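Long-range contact in lectin (Pleurotus ostreatus, PDB 6T0Q), which binds N-acetylgalactosamine and probably related galactose-type sugars, with calcium bound in its carbohydrate-binding modules: residues S67-H80 against G92-Q106. Sequence-based numbering, arbitrary orientation.
Sequences SVCATIVVASDDAH and GAGFRQGQALFVALQ. With CA (calcium ion), chain F; NAG (2-acetamido-2-deoxy-beta-D-glucopyranose), chain C.
Ala70, Ile72 and Val74 pair with Val103, Leu101 and Gln99 through six backbone hydrogen bonds that run strand 67-76 antiparallel to strand 98-104, at 149° between N-to-C directions. On one face of this sheet, Ile72 CD1 meets Val103 CG1 at 3.8 Å, and Val74 CG1 lies 4.1 Å from Leu101 CD1; Phe82 of strand 79-84 touches Ile72, Val74 and Leu101. On the other face the Phe102 ring runs beside Thr71, whose OG1 is 3.9 Å from Phe102 CE2.

The chain leaves this sheet at Asp77 and Asp78, joined by a cis peptide bond, and enters the hairpin 79-84/87-94 of a second sheet, an arrangement consistent with the beta-sandwich common among carbohydrate-binding modules. At that corner Asp77 OD1 and Asp78 OD2 each bind calcium at 2.6 Å, with Asn118, Ser123, Pro124 and a water completing the site, while Asp77 OD2 accepts from Trp184 NE1 and Asp78 OD2 also from Leu119 N.

His80 ties the sheets together. His80 NE2 donates to Gln99 OE1 (2.7 Å), nearly in the ring plane, with the ring and amide planes 77° apart; an extended Gln99, chi1 175°, delivers that oxygen, and Gln99 NE2 donates to Thr91 O. His80 ND1 and Ser76 OG share a 2.7 Å hydrogen bond. Val74 CG2 and Gly92 cover opposite ring faces. Further along, Phe102 N hydrogen-bonds NAG O7 (3.1 Å), and NAG C8 meets the edge of the Phe102 ring.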
ATOM      1  N   SER A  67      10.285  21.012 -10.515  1.00 23.10           N
ATOM      2  CA  SER A  67      10.948  20.746  -9.252  1.00 27.38           C
ATOM      3  C   SER A  67      10.238  19.600  -8.544  1.00 29.87           C
ATOM      4  O   SER A  67       9.015  19.443  -8.648  1.00 26.87           O
ATOM      5  CB  SER A  67      10.963  21.995  -8.379  1.00 31.09           C
ATOM      6  OG  SER A  67       9.703  22.628  -8.384  1.00 48.00           O
ATOM      7  N   VAL A  68      11.016  18.782  -7.847  1.00 25.60           N
ATOM      8  CA  VAL A  68      10.517  17.581  -7.188  1.00 25.94           C
ATOM      9  C   VAL A  68      10.654  17.681  -5.671  1.00 21.97           C
ATOM     10  O   VAL A  68       9.685  17.497  -4.934  1.00 23.11           O
ATOM     11  CB  VAL A  68      11.237  16.325  -7.727  1.00 24.93           C
ATOM     12  CG1 VAL A  68      10.782  15.073  -6.962  1.00 26.11           C
ATOM     13  CG2 VAL A  68      10.996  16.176  -9.225  1.00 29.20           C
ATOM     14  N   CYS A  69      11.857  17.974  -5.187  1.00 20.87           N
ATOM     15  CA  CYS A  69      12.105  18.019  -3.754  1.00 19.85           C
ATOM     16  C   CYS A  69      13.371  18.830  -3.526  1.00 23.38           C
ATOM     17  O   CYS A  69      14.076  19.186  -4.474  1.00 22.55           O
ATOM     18  CB  CYS A  69      12.223  16.606  -3.167  1.00 28.30           C
ATOM     19  SG  CYS A  69      13.474  15.562  -3.958  1.00 35.83           S
ATOM     20  N   ALA A  70      13.649  19.130  -2.251  1.00 21.14           N
ATOM     21  CA  ALA A  70      14.772  19.994  -1.904  1.00 22.74           C
ATOM     22  C   ALA A  70      15.485  19.480  -0.670  1.00 22.74           C
ATOM     23  O   ALA A  70      14.847  18.979   0.262  1.00 20.01           O
ATOM     24  CB  ALA A  70      14.338  21.440  -1.624  1.00 20.31           C
ATOM     25  N   THR A  71      16.809  19.628  -0.676  1.00 21.04           N
ATOM     26  CA  THR A  71      17.642  19.497   0.511  1.00 21.64           C
ATOM     27  C   THR A  71      17.938  20.903   1.019  1.00 22.81           C
ATOM     28  O   THR A  71      18.430  21.742   0.259  1.00 22.48           O
ATOM     29  CB  THR A  71      18.939  18.762   0.179  1.00 24.93           C
ATOM     30  OG1 THR A  71      18.634  17.439  -0.281  1.00 26.78           O
ATOM     31  CG2 THR A  71      19.842  18.693   1.399  1.00 22.89           C
ATOM     32  N   ILE A  72      17.624  21.170   2.283  1.00 18.28           N
ATOM     33  CA  ILE A  72      17.752  22.514   2.844  1.00 20.01           C
ATOM     34  C   ILE A  72      18.750  22.487   3.992  1.00 21.14           C
ATOM     35  O   ILE A  72      18.730  21.565   4.817  1.00 21.42           O
ATOM     36  CB  ILE A  72      16.381  23.043   3.318  1.00 21.74           C
ATOM     37  CG1 ILE A  72      15.430  23.187   2.117  1.00 21.84           C
ATOM     38  CG2 ILE A  72      16.524  24.376   4.084  1.00 20.12           C
ATOM     39  CD1 ILE A  72      13.956  23.259   2.501  1.00 22.23           C
ATOM     40  N   VAL A  73      19.627  23.492   4.049  1.00 15.88           N
ATOM     41  CA  VAL A  73      20.452  23.740   5.231  1.00 17.08           C
ATOM     42  C   VAL A  73      20.213  25.178   5.659  1.00 20.42           C
ATOM     43  O   VAL A  73      20.310  26.092   4.831  1.00 18.37           O
ATOM     44  CB  VAL A  73      21.951  23.492   4.974  1.00 21.21           C
ATOM     45  CG1 VAL A  73      22.764  23.868   6.231  1.00 15.37           C
ATOM     46  CG2 VAL A  73      22.207  22.016   4.596  1.00 18.23           C
ATOM     47  N   VAL A  74      19.903  25.384   6.942  1.00 16.47           N
ATOM     48  CA  VAL A  74      19.536  26.710   7.436  1.00 17.76           C
ATOM     49  C   VAL A  74      20.262  26.974   8.753  1.00 21.90           C
ATOM     50  O   VAL A  74      20.459  26.061   9.563  1.00 18.91           O
ATOM     51  CB  VAL A  74      18.001  26.856   7.582  1.00 20.81           C
ATOM     52  CG1 VAL A  74      17.420  25.760   8.482  1.00 22.38           C
ATOM     53  CG2 VAL A  74      17.637  28.249   8.106  1.00 17.26           C
ATOM     54  N   ALA A  75      20.694  28.220   8.946  1.00 18.52           N
ATOM     55  CA  ALA A  75      21.349  28.649  10.173  1.00 18.74           C
ATOM     56  C   ALA A  75      20.788  30.004  10.567  1.00 22.59           C
ATOM     57  O   ALA A  75      20.284  30.751   9.723  1.00 19.85           O
ATOM     58  CB  ALA A  75      22.870  28.741  10.001  1.00 15.80           C
ATOM     59  N   SER A  76      20.906  30.342  11.851  1.00 18.27           N
ATOM     60  CA  SER A  76      20.267  31.570  12.306  1.00 18.16           C
ATOM     61  C   SER A  76      20.970  32.121  13.530  1.00 22.83           C
ATOM     62  O   SER A  76      21.508  31.378  14.347  1.00 19.08           O
ATOM     63  CB  SER A  76      18.784  31.341  12.643  1.00 20.12           C
ATOM     64  OG  SER A  76      18.639  30.308  13.621  1.00 20.38           O
ATOM     65  N   ASP A  77      20.890  33.431  13.680  1.00 20.34           N
ATOM     66  CA  ASP A  77      21.234  34.095  14.928  1.00 20.59           C
ATOM     67  C   ASP A  77      20.043  34.979  15.260  1.00 21.88           C
ATOM     68  O   ASP A  77      19.858  36.013  14.618  1.00 22.17           O
ATOM     69  CB  ASP A  77      22.523  34.907  14.765  1.00 21.31           C
ATOM     70  CG  ASP A  77      22.979  35.575  16.057  1.00 26.74           C
ATOM     71  OD1 ASP A  77      22.254  35.492  17.076  1.00 26.52           O
ATOM     72  OD2 ASP A  77      24.078  36.176  16.045  1.00 22.88           O
ATOM     73  N   ASP A  78      19.211  34.582  16.236  1.00 20.48           N
ATOM     74  CA  ASP A  78      19.399  33.440  17.138  1.00 21.12           C
ATOM     75  C   ASP A  78      18.623  32.183  16.754  1.00 21.96           C
ATOM     76  O   ASP A  78      19.074  31.079  17.019  1.00 22.30           O
ATOM     77  CB  ASP A  78      18.963  33.820  18.559  1.00 24.52           C
ATOM     78  CG  ASP A  78      19.870  34.838  19.197  1.00 28.59           C
ATOM     79  OD1 ASP A  78      20.900  34.415  19.759  1.00 27.23           O
ATOM     80  OD2 ASP A  78      19.563  36.052  19.127  1.00 28.03           O
ATOM     81  N   ALA A  79      17.435  32.339  16.171  1.00 19.28           N
ATOM     82  CA  ALA A  79      16.556  31.192  15.974  1.00 20.33           C
ATOM     83  C   ALA A  79      15.725  31.402  14.715  1.00 22.47           C
ATOM     84  O   ALA A  79      15.633  32.516  14.192  1.00 18.99           O
ATOM     85  CB  ALA A  79      15.646  30.978  17.198  1.00 22.55           C
ATOM     86  N   HIS A  80      15.097  30.320  14.239  1.00 21.21           N
ATOM     87  CA  HIS A  80      14.319  30.384  13.006  1.00 19.99           C
ATOM     88  C   HIS A  80      13.194  29.356  13.013  1.00 22.22           C
ATOM     89  O   HIS A  80      13.266  28.318  13.679  1.00 20.26           O
ATOM     90  CB  HIS A  80      15.195  30.130  11.775  1.00 19.67           C
ATOM     91  CG  HIS A  80      15.831  28.771  11.775  1.00 22.37           C
ATOM     92  ND1 HIS A  80      17.110  28.548  12.239  1.00 21.34           N
ATOM     93  CD2 HIS A  80      15.355  27.561  11.393  1.00 22.86           C
ATOM     94  CE1 HIS A  80      17.399  27.262  12.130  1.00 22.02           C
ATOM     95  NE2 HIS A  80      16.349  26.641  11.622  1.00 23.30           N
ATOM     96  N   GLY A  92      14.642  25.762  14.463  1.00 23.90           N
ATOM     97  CA  GLY A  92      16.009  25.539  14.883  1.00 22.02           C
ATOM     98  C   GLY A  92      16.620  26.822  15.405  1.00 22.64           C
ATOM     99  O   GLY A  92      15.941  27.835  15.572  1.00 20.58           O
ATOM    100  N   ALA A  93      17.922  26.769  15.655  1.00 22.04           N
ATOM    101  CA  ALA A  93      18.593  27.911  16.262  1.00 24.16           C
ATOM    102  C   ALA A  93      20.089  27.714  16.124  1.00 26.84           C
ATOM    103  O   ALA A  93      20.573  26.588  16.247  1.00 20.56           O
ATOM    104  CB  ALA A  93      18.218  28.045  17.747  1.00 25.48           C
ATOM    105  N   GLY A  94      20.805  28.796  15.872  1.00 22.83           N
ATOM    106  CA  GLY A  94      22.245  28.732  16.029  1.00 22.42           C
ATOM    107  C   GLY A  94      22.969  28.868  14.700  1.00 22.93           C
ATOM    108  O   GLY A  94      22.484  28.438  13.642  1.00 19.93           O
ATOM    109  N   PHE A  95      24.162  29.455  14.759  1.00 22.61           N
ATOM    110  CA  PHE A  95      24.938  29.747  13.564  1.00 20.65           C
ATOM    111  C   PHE A  95      26.242  28.977  13.480  1.00 25.27           C
ATOM    112  O   PHE A  95      26.916  29.062  12.450  1.00 26.39           O
ATOM    113  CB  PHE A  95      25.235  31.253  13.467  1.00 20.78           C
ATOM    114  CG  PHE A  95      25.992  31.817  14.646  1.00 22.99           C
ATOM    115  CD1 PHE A  95      27.382  31.803  14.670  1.00 19.40           C
ATOM    116  CD2 PHE A  95      25.309  32.383  15.720  1.00 23.91           C
ATOM    117  CE1 PHE A  95      28.085  32.336  15.757  1.00 23.79           C
ATOM    118  CE2 PHE A  95      25.998  32.905  16.815  1.00 25.59           C
ATOM    119  CZ  PHE A  95      27.391  32.887  16.829  1.00 27.39           C
ATOM    120  N   ARG A  96      26.619  28.234  14.523  1.00 19.66           N
ATOM    121  CA  ARG A  96      27.842  27.450  14.451  1.00 27.08           C
ATOM    122  C   ARG A  96      27.662  26.224  13.564  1.00 23.43           C
ATOM    123  O   ARG A  96      28.612  25.798  12.899  1.00 21.80           O
ATOM    124  CB  ARG A  96      28.295  27.035  15.857  1.00 33.01           C
ATOM    125  CG  ARG A  96      28.578  28.214  16.825  1.00 43.52           C
ATOM    126  CD  ARG A  96      29.765  29.103  16.406  1.00 50.13           C
ATOM    127  NE  ARG A  96      30.062  30.128  17.416  1.00 53.56           N
ATOM    128  CZ  ARG A  96      30.959  31.108  17.279  1.00 54.56           C
ATOM    129  NH1 ARG A  96      31.673  31.224  16.161  1.00 51.97           N
ATOM    130  NH2 ARG A  96      31.135  31.983  18.266  1.00 50.46           N
ATOM    131  N   GLN A  97      26.457  25.655  13.531  1.00 20.89           N
ATOM    132  CA  GLN A  97      26.172  24.488  12.705  1.00 21.51           C
ATOM    133  C   GLN A  97      24.807  24.654  12.049  1.00 21.80           C
ATOM    134  O   GLN A  97      23.837  25.026  12.713  1.00 24.29           O
ATOM    135  CB  GLN A  97      26.194  23.199  13.545  1.00 23.30           C
ATOM    136  CG  GLN A  97      25.886  21.942  12.740  1.00 22.82           C
ATOM    137  CD  GLN A  97      25.881  20.688  13.595  1.00 36.88           C
ATOM    138  OE1 GLN A  97      26.755  19.832  13.469  1.00 41.18           O
ATOM    139  NE2 GLN A  97      24.887  20.572  14.462  1.00 32.29           N
ATOM    140  N   GLY A  98      24.727  24.359  10.760  1.00 18.48           N
ATOM    141  CA  GLY A  98      23.455  24.440  10.069  1.00 17.57           C
ATOM    142  C   GLY A  98      22.520  23.312  10.479  1.00 22.43           C
ATOM    143  O   GLY A  98      22.915  22.327  11.107  1.00 19.78           O
ATOM    144  N   GLN A  99      21.248  23.482  10.122  1.00 19.95           N
ATOM    145  CA  GLN A  99      20.203  22.489  10.344  1.00 19.84           C
ATOM    146  C   GLN A  99      19.743  21.927   9.003  1.00 19.99           C
ATOM    147  O   GLN A  99      19.412  22.690   8.095  1.00 18.73           O
ATOM    148  CB  GLN A  99      19.010  23.111  11.068  1.00 20.70           C
ATOM    149  CG  GLN A  99      17.815  22.164  11.229  1.00 27.43           C
ATOM    150  CD  GLN A  99      16.664  22.839  11.942  1.00 28.91           C
ATOM    151  OE1 GLN A  99      16.231  23.915  11.544  1.00 26.82           O
ATOM    152  NE2 GLN A  99      16.183  22.230  13.018  1.00 28.67           N
ATOM    153  N   ALA A 100      19.698  20.601   8.888  1.00 18.57           N
ATOM    154  CA  ALA A 100      19.256  19.949   7.657  1.00 18.94           C
ATOM    155  C   ALA A 100      17.744  19.747   7.664  1.00 22.96           C
ATOM    156  O   ALA A 100      17.183  19.266   8.652  1.00 21.53           O
ATOM    157  CB  ALA A 100      19.946  18.596   7.489  1.00 21.29           C
ATOM    158  N   LEU A 101      17.091  20.085   6.552  1.00 20.30           N
ATOM    159  CA  LEU A 101      15.659  19.862   6.376  1.00 20.15           C
ATOM    160  C   LEU A 101      15.420  19.323   4.969  1.00 23.03           C
ATOM    161  O   LEU A 101      16.138  19.681   4.034  1.00 22.39           O
ATOM    162  CB  LEU A 101      14.859  21.161   6.589  1.00 17.90           C
ATOM    163  CG  LEU A 101      14.991  21.886   7.941  1.00 20.57           C
ATOM    164  CD1 LEU A 101      14.278  23.228   7.882  1.00 24.36           C
ATOM    165  CD2 LEU A 101      14.407  21.037   9.089  1.00 22.10           C
ATOM    166  N   PHE A 102      14.398  18.470   4.817  1.00 20.77           N
ATOM    167  CA  PHE A 102      14.048  17.877   3.525  1.00 22.40           C
ATOM    168  C   PHE A 102      12.560  18.078   3.271  1.00 24.57           C
ATOM    169  O   PHE A 102      11.758  17.975   4.204  1.00 23.49           O
ATOM    170  CB  PHE A 102      14.373  16.370   3.484  1.00 22.27           C
ATOM    171  CG  PHE A 102      15.808  16.042   3.811  1.00 21.00           C
ATOM    172  CD1 PHE A 102      16.204  15.840   5.121  1.00 27.69           C
ATOM    173  CD2 PHE A 102      16.754  15.933   2.802  1.00 27.48           C
ATOM    174  CE1 PHE A 102      17.527  15.542   5.431  1.00 25.81           C
ATOM    175  CE2 PHE A 102      18.085  15.628   3.098  1.00 25.01           C
ATOM    176  CZ  PHE A 102      18.470  15.434   4.411  1.00 27.14           C
ATOM    177  N   VAL A 103      12.179  18.350   2.020  1.00 20.71           N
ATOM    178  CA  VAL A 103      10.783  18.695   1.734  1.00 17.57           C
ATOM    179  C   VAL A 103      10.471  18.395   0.271  1.00 22.45           C
ATOM    180  O   VAL A 103      11.316  18.573  -0.615  1.00 21.51           O
ATOM    181  CB  VAL A 103      10.492  20.175   2.092  1.00 21.59           C
ATOM    182  CG1 VAL A 103      11.198  21.122   1.118  1.00 20.75           C
ATOM    183  CG2 VAL A 103       8.978  20.446   2.117  1.00 18.17           C
ATOM    184  N   ALA A 104       9.243  17.930   0.028  1.00 23.62           N
ATOM    185  CA  ALA A 104       8.688  17.840  -1.319  1.00 25.39           C
ATOM    186  C   ALA A 104       8.283  19.223  -1.827  1.00 25.60           C
ATOM    187  O   ALA A 104       7.950  20.121  -1.051  1.00 25.29           O
ATOM    188  CB  ALA A 104       7.466  16.915  -1.342  1.00 22.79           C
ATOM    189  N   LEU A 105       8.290  19.388  -3.149  1.00 22.32           N
ATOM    190  CA  LEU A 105       8.073  20.697  -3.753  1.00 25.15           C
ATOM    191  C   LEU A 105       6.927  20.648  -4.754  1.00 30.58           C
ATOM    192  O   LEU A 105       6.584  19.589  -5.285  1.00 25.05           O
ATOM    193  CB  LEU A 105       9.339  21.200  -4.461  1.00 21.82           C
ATOM    194  CG  LEU A 105      10.530  21.462  -3.538  1.00 24.60           C
ATOM    195  CD1 LEU A 105      11.711  21.960  -4.371  1.00 23.23           C
ATOM    196  CD2 LEU A 105      10.147  22.477  -2.460  1.00 23.99           C
ATOM    197  N   GLN A 106       6.351  21.822  -5.008  1.00 29.24           N
ATOM    198  CA  GLN A 106       5.454  21.996  -6.137  1.00 31.21           C
ATOM    199  C   GLN A 106       6.258  22.039  -7.436  1.00 30.41           C
ATOM    200  O   GLN A 106       7.428  22.429  -7.438  1.00 26.80           O
ATOM    201  CB  GLN A 106       4.640  23.282  -5.980  1.00 28.86           C
ATOM    202  CG  GLN A 106       3.653  23.232  -4.815  1.00 29.48           C
ATOM    203  CD  GLN A 106       3.155  24.603  -4.409  1.00 32.99           C
ATOM    204  OE1 GLN A 106       3.576  25.627  -4.961  1.00 37.01           O
ATOM    205  NE2 GLN A 106       2.263  24.633  -3.437  1.00 27.08           N
TER
HETATM  206 CA    CA F 403      21.427  37.658  18.154  1.00 28.90          CA
HETATM  207  C1  NAG C   1       9.869  16.406   9.340  1.00 31.10           C
HETATM  208  C2  NAG C   1      10.959  17.479   9.493  1.00 24.57           C
HETATM  209  C3  NAG C   1      10.969  18.044  10.932  1.00 30.40           C
HETATM  210  C4  NAG C   1       9.572  18.414  11.424  1.00 40.98           C
HETATM  211  C5  NAG C   1       8.595  17.269  11.171  1.00 45.18           C
HETATM  212  C6  NAG C   1       7.158  17.631  11.492  1.00 51.53           C
HETATM  213  C7  NAG C   1      13.036  17.321   8.150  1.00 30.06           C
HETATM  214  C8  NAG C   1      14.370  16.647   8.032  1.00 42.09           C
HETATM  215  N2  NAG C   1      12.267  16.924   9.175  1.00 28.45           N
HETATM  216  O3  NAG C   1      11.802  19.198  10.994  1.00 27.10           O
HETATM  217  O4  NAG C   1       9.527  18.884  12.720  1.00 42.24           O
HETATM  218  O5  NAG C   1       8.625  16.922   9.780  1.00 37.26           O
HETATM  219  O6  NAG C   1       6.706  18.724  10.704  1.00 50.25           O
HETATM  220  O7  NAG C   1      12.678  18.173   7.362  1.00 28.18           O
HETATM  221  O   HOH W   1       6.709  18.372  -8.118  1.00 38.38           O
HETATM  222  O   HOH W   2       7.151  16.746  -5.872  1.00 35.71           O
HETATM  223  O   HOH W   3      22.596  36.354  20.246  1.00 28.47           O